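Local coordinates for protein tylactone synthase starter module and modules 1 & 2 (Streptomyces fradiae, PDB 2Z5L) that probably reduces the beta-keto group of a growing polyketide chain, as the first ketoreductase of the tylosin polyketide synthase, and sets the stereochemistry of the resulting hydroxyl, at residues 118-121 against 122-125; 150-153 against 154-158; 454-457 against 458-461. All coordinates share one frame; numbering follows the deposited sequence.

Each of the three contacts is local, between residues a few positions apart, and none touches another. Interactions 1 and 3 are both partly buried helix starts, 119-135 and 457-470, on opposite sides of the chain's centre, with centres about 35 Å apart. A serine caps the first and an aspartate the second; the first adds an arginine-aspartate pair on its first turn, the second an apolar contact just ahead of the helix. Interaction 2 is a surface loop with no regular structure, where a glutamate carboxylate accepts from the loop's own backbone. It leads out of strand 140-147, which directly follows the helix of interaction 1.

Interaction 1 (118-121 against 122-125); sequences STDA and VRTS
The guanidinium of R123 lies against T119, whose CG2 sits 3.0 Å above one face of that flat group, offset toward its rim. CG2 gets there by standing anti to the T119 backbone N (chi1 -58° for the OG1 branch), while the R123 chain runs extended from CG to NE back over the first turn. D120 reaches the same group obliquely: its OD1 forms a salt bridge with R123 NH1 at 2.7 Å. The carboxylate and guanidinium planes stand 84° apart, and OD1 alone makes the bridge. R123 NH2 takes a second acid, E360 of helix 356-376. All this happens on the opening turn of helix 119-135, the helix joining parallel strands 107-111 and 140-147 in a Rossmann-like beta-alpha-beta unit. S118 is its N-cap, with OG accepting from A121 N at 3.0 Å. One turn on, two hydroxyls fold back onto carbonyls already used by the helix: T124 OG1 donates to D120 O at 2.7 Å, and S125 OG to A121 O at 2.7 Å. Each hydroxyl comes from above the carbonyl plane, on the face opposite to the backbone N-H of its own residue. T124 OG1 also accepts a hydrogen bond from G85 N.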
# COMPACT_ATOMS: atom_id res chain seq x y z
N SER A 118 13.45 -3.64 6.48
CA SER A 118 13.52 -4.89 5.75
C SER A 118 12.14 -5.49 5.67
O SER A 118 11.29 -5.26 6.53
CB SER A 118 14.45 -5.87 6.47
OG SER A 118 13.79 -6.45 7.59
N THR A 119 11.92 -6.28 4.63
CA THR A 119 10.63 -6.93 4.44
C THR A 119 10.46 -7.98 5.52
O THR A 119 9.34 -8.28 5.94
CB THR A 119 10.54 -7.60 3.07
OG1 THR A 119 10.75 -6.61 2.05
CG2 THR A 119 9.17 -8.21 2.89
N ASP A 120 11.57 -8.53 5.98
CA ASP A 120 11.53 -9.53 7.04
C ASP A 120 10.87 -8.92 8.26
O ASP A 120 10.15 -9.59 9.00
CB ASP A 120 12.94 -9.98 7.40
CG ASP A 120 13.33 -11.26 6.71
OD1 ASP A 120 12.92 -11.44 5.54
OD2 ASP A 120 14.06 -12.08 7.34
N ALA A 121 11.12 -7.63 8.46
CA ALA A 121 10.56 -6.90 9.58
C ALA A 121 9.04 -6.87 9.44
O ALA A 121 8.33 -7.03 10.41
CB ALA A 121 11.12 -5.48 9.63
N VAL A 122 8.58 -6.62 8.21
CA VAL A 122 7.15 -6.59 7.92
C VAL A 122 6.55 -7.96 8.18
O VAL A 122 5.47 -8.09 8.77
CB VAL A 122 6.89 -6.20 6.47
CG1 VAL A 122 5.37 -6.03 6.24
CG2 VAL A 122 7.62 -4.91 6.16
N ARG A 123 7.26 -8.99 7.74
CA ARG A 123 6.80 -10.35 7.94
C ARG A 123 6.69 -10.65 9.43
O ARG A 123 5.67 -11.16 9.88
CB ARG A 123 7.75 -11.34 7.26
CG ARG A 123 7.85 -11.18 5.75
CD ARG A 123 8.66 -12.31 5.14
NE ARG A 123 8.87 -12.14 3.71
CZ ARG A 123 9.87 -11.44 3.18
NH1 ARG A 123 10.75 -10.83 3.97
NH2 ARG A 123 9.97 -11.33 1.87
N THR A 124 7.73 -10.29 10.18
CA THR A 124 7.75 -10.53 11.62
C THR A 124 6.73 -9.67 12.35
O THR A 124 6.25 -10.06 13.41
CB THR A 124 9.13 -10.26 12.24
OG1 THR A 124 10.16 -10.86 11.43
CG2 THR A 124 9.20 -10.86 13.64
N SER A 125 6.42 -8.50 11.79
CA SER A 125 5.46 -7.59 12.39
C SER A 125 4.07 -8.19 12.25
O SER A 125 3.26 -8.17 13.18
CB SER A 125 5.51 -6.21 11.71
OG SER A 125 6.71 -5.52 12.03

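Interaction 2 (150-153 against 154-158); sequences VAVV and PGETP
E156 turns its carboxylate back across the loop onto the backbone of V152 and V153, and OE1 does the gripping. V153 N donates to E156 OE1 at 3.1 Å, arriving from well above the carboxylate plane, with the N-H pointing almost straight at the oxygen (160°). V152 N points at the same E156 OE1 from 2.5 Å, a doubtfully short separation. Two consecutive N-H groups thus converge on one oxygen, and OE1 also forms a salt bridge with R236, so positive charge backs up the acceptor and would be expected to favour the ionised form. The reach depends on the E156 torsions: CG is tucked between the backbone N and the carbonyl carbon (chi1 76°), and the chain beyond it is extended. V153 CG2 lies over one face of the carboxylate, the face V153 N also approaches, 3.1 Å from E156 OE2, its side chain crossing that of the glutamate.

Nearer the open end of the loop a water takes over. Water 1 donates to V150 O at 2.7 Å and, weakly, to T157 O at 3.4 Å, bridging the two arms where they run antiparallel. There A151 CB rests on P158 CD at 3.8 Å, and both residues lie against E416 of helix 402-419. P158 O is taken by R417 of that same helix.

At the far end, E156 N makes a weak hydrogen bond to V153 O at 3.4 Å. Proline and glycine occupy the two corners; at G155 (phi 108°) a CB would be jammed against P154 O, which by itself calls for glycine. The chain reverses in a distorted, type II-like beta turn, tipping the hairpin-like loop that leads from strand 140-147 to helix 160-175.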
# COMPACT_ATOMS: atom_id res chain seq x y z
N VAL A 150 6.46 7.31 5.88
CA VAL A 150 5.68 8.22 5.06
C VAL A 150 6.33 9.60 4.99
O VAL A 150 6.89 10.07 5.97
CB VAL A 150 4.27 8.39 5.65
CG1 VAL A 150 3.50 7.07 5.56
CG2 VAL A 150 4.38 8.83 7.10
N ALA A 151 6.25 10.23 3.82
CA ALA A 151 6.83 11.56 3.61
C ALA A 151 5.79 12.64 3.93
O ALA A 151 4.84 12.83 3.18
CB ALA A 151 7.30 11.70 2.17
N VAL A 152 5.98 13.33 5.05
CA VAL A 152 5.06 14.38 5.48
C VAL A 152 5.57 15.80 5.19
O VAL A 152 4.78 16.70 4.91
CB VAL A 152 4.77 14.29 7.00
CG1 VAL A 152 3.78 15.37 7.40
CG2 VAL A 152 4.23 12.91 7.34
N VAL A 153 6.89 15.97 5.27
CA VAL A 153 7.52 17.27 5.03
C VAL A 153 8.44 17.20 3.80
O VAL A 153 8.95 16.13 3.46
CB VAL A 153 8.36 17.72 6.26
CG1 VAL A 153 7.47 17.78 7.50
CG2 VAL A 153 9.53 16.76 6.50
N PRO A 154 8.66 18.34 3.12
CA PRO A 154 9.51 18.40 1.93
C PRO A 154 10.92 17.84 2.15
O PRO A 154 11.57 18.16 3.13
CB PRO A 154 9.52 19.89 1.58
CG PRO A 154 8.17 20.34 2.05
CD PRO A 154 8.05 19.65 3.39
N GLY A 155 11.37 17.01 1.21
CA GLY A 155 12.69 16.43 1.33
C GLY A 155 12.70 14.95 1.68
O GLY A 155 13.39 14.15 1.04
N GLU A 156 11.91 14.58 2.69
CA GLU A 156 11.84 13.18 3.13
C GLU A 156 10.99 12.35 2.17
O GLU A 156 10.01 12.83 1.60
CB GLU A 156 11.28 13.08 4.56
CG GLU A 156 9.77 13.27 4.67
CD GLU A 156 9.29 13.47 6.11
OE1 GLU A 156 8.07 13.36 6.35
OE2 GLU A 156 10.12 13.75 7.00
N THR A 157 11.39 11.10 1.99
CA THR A 157 10.68 10.20 1.11
C THR A 157 10.30 8.94 1.88
O THR A 157 10.91 8.62 2.91
CB THR A 157 11.56 9.81 -0.08
OG1 THR A 157 12.70 9.09 0.39
CG2 THR A 157 12.03 11.07 -0.81
N PRO A 158 9.28 8.21 1.40
CA PRO A 158 8.82 6.98 2.05
C PRO A 158 9.71 5.79 1.72
O PRO A 158 9.93 5.47 0.55
CB PRO A 158 7.41 6.81 1.48
CG PRO A 158 7.57 7.37 0.08
CD PRO A 158 8.39 8.61 0.30
O HOH W 1 9.59 10.26 5.61

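Interaction 3 (454-457 against 458-461); sequences AMDP and DAAV
The D456 carboxylate turns one oxygen, OD1, to the first-turn backbone N-H of A459. A459 N donates to D456 OD1 at 2.7 Å, meeting the oxygen on its anti side and 23° out of the carboxylate plane. D458 CB lies 3.3 Å from D456 OD1, displaced to the same side of that plane as A459 N. CG anti to the D456 backbone N (chi1 166°) carries the carboxylate to the N-terminal end of the helix, within reach of A459 N. The other flat group, the D458 carboxylate, is turned to outside partners: its OD1 makes a salt bridge with R274 of helix 270-281 and a long, weak ion pair with R278. The two acids are near neighbours, D456 OD1 standing 4.3 Å from D458 OD2; the arginine charge, together with the helix N-terminus, probably eases that proximity.

This is a classic N-cap, opening helix 457-470 of the Rossmann-fold ketoreductase. D456 is the cap residue, and P457 follows in the first helical position, where a proline costs the helix no backbone hydrogen bond. The main chain of D456 then joins in: A460 N donates to D456 O at 2.6 Å, nearly straight down the C=O bond. V461 N continues the pattern by donating to P457 O at 2.9 Å.

Just ahead of the cap, M455 CB comes within 4.5 Å of A460 CB, a loose contact between the residue before the cap and the fourth helical residue, the positions of a hydrophobic staple. Both side chains also lean on W430 of strand 426-430, and backbone hydrogen bonds tie M455 to L432 and G434. On helix 270-281, R274 touches the side chains of P457 and V461 as well.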
# COMPACT_ATOMS: atom_id res chain seq x y z
N ALA A 454 -18.12 -0.18 -9.22
CA ALA A 454 -17.23 -0.58 -10.30
C ALA A 454 -17.08 0.53 -11.33
O ALA A 454 -18.03 0.88 -12.02
CB ALA A 454 -17.76 -1.85 -10.97
N MET A 455 -15.87 1.09 -11.45
CA MET A 455 -15.62 2.16 -12.40
C MET A 455 -15.66 1.63 -13.83
O MET A 455 -15.24 0.50 -14.07
CB MET A 455 -14.26 2.78 -12.13
CG MET A 455 -14.11 3.41 -10.77
SD MET A 455 -12.49 4.13 -10.63
CE MET A 455 -11.61 2.79 -9.90
N ASP A 456 -16.14 2.44 -14.77
CA ASP A 456 -16.19 2.00 -16.16
C ASP A 456 -14.77 1.89 -16.69
O ASP A 456 -13.98 2.83 -16.60
CB ASP A 456 -17.02 2.97 -17.02
CG ASP A 456 -16.83 2.74 -18.52
OD1 ASP A 456 -16.04 3.50 -19.14
OD2 ASP A 456 -17.44 1.80 -19.08
N PRO A 457 -14.42 0.72 -17.25
CA PRO A 457 -13.08 0.47 -17.79
C PRO A 457 -12.50 1.66 -18.54
O PRO A 457 -11.42 2.14 -18.21
CB PRO A 457 -13.30 -0.75 -18.68
CG PRO A 457 -14.35 -1.50 -17.94
CD PRO A 457 -15.33 -0.40 -17.54
N ASP A 458 -13.23 2.13 -19.55
CA ASP A 458 -12.82 3.26 -20.37
C ASP A 458 -12.69 4.54 -19.58
O ASP A 458 -11.71 5.29 -19.73
CB ASP A 458 -13.80 3.44 -21.53
CG ASP A 458 -13.71 2.31 -22.54
OD1 ASP A 458 -12.58 2.06 -23.06
OD2 ASP A 458 -14.77 1.67 -22.82
N ALA A 459 -13.67 4.80 -18.73
CA ALA A 459 -13.64 5.99 -17.89
C ALA A 459 -12.38 5.89 -17.03
O ALA A 459 -11.62 6.85 -16.90
CB ALA A 459 -14.89 6.04 -17.02
N ALA A 460 -12.15 4.70 -16.47
CA ALA A 460 -10.99 4.47 -15.62
C ALA A 460 -9.71 4.80 -16.39
O ALA A 460 -8.79 5.44 -15.86
CB ALA A 460 -10.97 3.01 -15.14
N VAL A 461 -9.65 4.37 -17.65
CA VAL A 461 -8.49 4.66 -18.49
C VAL A 461 -8.35 6.17 -18.72
O VAL A 461 -7.23 6.70 -18.73
CB VAL A 461 -8.57 3.94 -19.86
CG1 VAL A 461 -7.48 4.46 -20.81
CG2 VAL A 461 -8.39 2.45 -19.65